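Local coordinates for protein mevalonate kinase, putative (Leishmania major, PDB 2HFS) that probably phosphorylates (R)-mevalonate with ATP to give (R)-5-phosphomevalonate, an early step of isoprenoid and sterol biosynthesis, as a member of the GHMP kinase family, at residues 5-13 with 46-54. Sequence-based numbering, arbitrary orientation.
Sequences SKPVKSKTT and ECRLEINPG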
# COMPACT_ATOMS: atom_id res chain seq x y z
N SER A 5 27.74 5.51 10.81
CA SER A 5 27.84 4.08 10.54
C SER A 5 28.82 3.84 9.40
O SER A 5 28.66 4.40 8.31
CB SER A 5 26.49 3.47 10.13
OG SER A 5 25.38 4.27 10.48
N LYS A 6 29.84 3.02 9.64
CA LYS A 6 30.76 2.63 8.58
C LYS A 6 30.30 1.29 7.99
O LYS A 6 29.77 0.45 8.73
CB LYS A 6 32.18 2.53 9.14
CG LYS A 6 33.27 3.08 8.20
CD LYS A 6 33.99 1.98 7.42
CE LYS A 6 34.88 2.57 6.35
NZ LYS A 6 35.58 1.50 5.58
N PRO A 7 30.47 1.10 6.67
CA PRO A 7 30.01 -0.13 6.01
C PRO A 7 30.80 -1.34 6.47
O PRO A 7 32.04 -1.30 6.48
CB PRO A 7 30.24 0.13 4.52
CG PRO A 7 30.47 1.59 4.40
CD PRO A 7 31.08 2.03 5.70
N VAL A 8 30.09 -2.38 6.85
CA VAL A 8 30.70 -3.60 7.35
C VAL A 8 30.83 -4.60 6.21
O VAL A 8 31.89 -5.19 6.03
CB VAL A 8 29.93 -4.19 8.54
CG1 VAL A 8 30.60 -5.47 9.03
CG2 VAL A 8 29.87 -3.20 9.67
N LYS A 9 29.75 -4.75 5.43
CA LYS A 9 29.77 -5.57 4.22
C LYS A 9 30.11 -4.72 2.95
O LYS A 9 29.91 -3.51 2.93
CB LYS A 9 28.41 -6.28 4.05
CG LYS A 9 28.04 -7.23 5.18
CD LYS A 9 26.77 -8.03 4.88
CE LYS A 9 26.95 -9.06 3.76
NZ LYS A 9 26.00 -10.19 3.87
N SER A 10 30.60 -5.38 1.91
CA SER A 10 30.90 -4.71 0.64
C SER A 10 29.73 -4.81 -0.36
O SER A 10 29.64 -4.03 -1.31
CB SER A 10 32.20 -5.23 0.02
OG SER A 10 32.07 -6.58 -0.39
N LYS A 11 28.85 -5.77 -0.12
CA LYS A 11 27.72 -6.03 -0.99
C LYS A 11 26.69 -6.78 -0.15
O LYS A 11 27.08 -7.66 0.61
CB LYS A 11 28.20 -6.87 -2.18
CG LYS A 11 27.15 -7.26 -3.22
CD LYS A 11 27.74 -8.27 -4.25
CE LYS A 11 26.76 -8.49 -5.41
NZ LYS A 11 27.32 -9.25 -6.59
N THR A 12 25.40 -6.44 -0.28
CA THR A 12 24.34 -7.26 0.35
C THR A 12 24.17 -8.62 -0.32
O THR A 12 24.37 -8.75 -1.54
CB THR A 12 22.98 -6.51 0.40
OG1 THR A 12 22.58 -6.14 -0.93
CG2 THR A 12 23.13 -5.21 1.15
N THR A 13 23.80 -9.62 0.48
CA THR A 13 23.60 -11.00 0.03
C THR A 13 22.25 -11.54 0.48
O THR A 13 21.87 -12.67 0.14
CB THR A 13 24.69 -11.95 0.59
OG1 THR A 13 24.67 -11.91 2.04
CG2 THR A 13 26.10 -11.49 0.20
N GLU A 46 12.46 -5.06 -4.00
CA GLU A 46 13.75 -5.46 -3.39
C GLU A 46 14.85 -4.41 -3.64
O GLU A 46 14.90 -3.82 -4.73
CB GLU A 46 14.17 -6.84 -3.88
CG GLU A 46 15.58 -7.24 -3.44
CD GLU A 46 15.99 -8.64 -3.85
OE1 GLU A 46 15.49 -9.14 -4.88
OE2 GLU A 46 16.83 -9.23 -3.13
N CYS A 47 15.68 -4.17 -2.62
CA CYS A 47 16.84 -3.28 -2.74
C CYS A 47 18.12 -4.08 -2.48
O CYS A 47 18.22 -4.85 -1.51
CB CYS A 47 16.72 -2.09 -1.77
SG CYS A 47 18.23 -1.10 -1.67
N ARG A 48 19.09 -3.92 -3.39
CA ARG A 48 20.42 -4.48 -3.25
C ARG A 48 21.39 -3.31 -3.23
O ARG A 48 21.22 -2.34 -4.00
CB ARG A 48 20.78 -5.37 -4.44
CG ARG A 48 20.02 -6.69 -4.57
CD ARG A 48 20.40 -7.51 -5.83
NE ARG A 48 21.73 -8.11 -5.71
CZ ARG A 48 22.17 -9.19 -6.37
NH1 ARG A 48 21.38 -9.83 -7.23
NH2 ARG A 48 23.40 -9.63 -6.16
N LEU A 49 22.39 -3.42 -2.37
CA LEU A 49 23.40 -2.39 -2.19
C LEU A 49 24.81 -2.96 -2.29
O LEU A 49 25.05 -4.10 -1.92
CB LEU A 49 23.25 -1.75 -0.81
CG LEU A 49 21.97 -0.97 -0.53
CD1 LEU A 49 22.05 -0.49 0.91
CD2 LEU A 49 21.84 0.22 -1.49
N GLU A 50 25.73 -2.16 -2.80
CA GLU A 50 27.15 -2.44 -2.69
C GLU A 50 27.96 -1.16 -2.65
O GLU A 50 27.52 -0.12 -3.14
CB GLU A 50 27.61 -3.32 -3.83
CG GLU A 50 27.32 -2.75 -5.19
CD GLU A 50 27.77 -3.71 -6.26
OE1 GLU A 50 27.06 -4.72 -6.48
OE2 GLU A 50 28.84 -3.48 -6.83
N ILE A 51 29.15 -1.25 -2.07
CA ILE A 51 30.04 -0.10 -1.93
C ILE A 51 30.50 0.39 -3.28
O ILE A 51 30.57 -0.38 -4.24
CB ILE A 51 31.20 -0.43 -0.95
CG1 ILE A 51 32.06 -1.61 -1.44
CG2 ILE A 51 30.65 -0.74 0.44
CD1 ILE A 51 33.25 -1.94 -0.51
N ASN A 52 30.73 1.70 -3.39
CA ASN A 52 31.18 2.31 -4.63
C ASN A 52 32.44 3.10 -4.28
O ASN A 52 32.37 4.29 -4.03
CB ASN A 52 30.07 3.21 -5.21
CG ASN A 52 30.11 3.32 -6.74
OD1 ASN A 52 30.78 2.54 -7.42
ND2 ASN A 52 29.38 4.27 -7.28
N PRO A 53 33.59 2.43 -4.18
CA PRO A 53 34.80 3.09 -3.68
C PRO A 53 35.18 4.25 -4.59
O PRO A 53 35.08 4.12 -5.81
CB PRO A 53 35.85 1.99 -3.73
CG PRO A 53 35.08 0.77 -3.66
CD PRO A 53 33.86 1.02 -4.51
N GLY A 54 35.55 5.38 -3.98
CA GLY A 54 35.99 6.55 -4.72
C GLY A 54 34.91 7.40 -5.36
O GLY A 54 35.19 8.50 -5.83
O HOH W 1 28.84 -6.65 -7.56
O HOH W 2 23.86 -7.10 -3.76
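T12 lays its methyl CG2 against CB of L49, 4.0 Å away, while its hydroxyl takes the place of a backbone acceptor. A chi1 of 58° turns OG1 to face the strand, where it accepts the amide N-H of L49 at 3.1 Å from N to OG1, in a nearly straight bond. The backbone N-H of T12 takes L49 O, and the branched side chain offers a polar arm to L49 N and an apolar one to L49 CB, which is why threonine suits the place. Two bonds, T12 N to L49 O and I51 N to S10 O (2.9 Å), flank K11 and E50, a non-hydrogen-bonded pair in a single antiparallel bridge. Apolar I51 suits its neighbours: CD1 presses tightly on CB of S10, 3.5 Å, and CG2 reaches CB of P7.

Long charged chains fit the more exposed side, where waters join their ends. The outstretched K11 runs alongside E50; its NZ stays 4.5 Å from E50 OE1, and water 1 links the two, accepting from the lysine and donating to the carboxylate. NE of R48 donates to water 2, which lies at the guanidinium edge, in its plane, and donates to T12 O.

The loop 5-13 thus pairs briefly with strand 36-52. K9 forms a salt bridge with E128 of helix 114-130, and buried, apolar L49 packs on A125 and L126 of this helix and on M100 of strand 97-103.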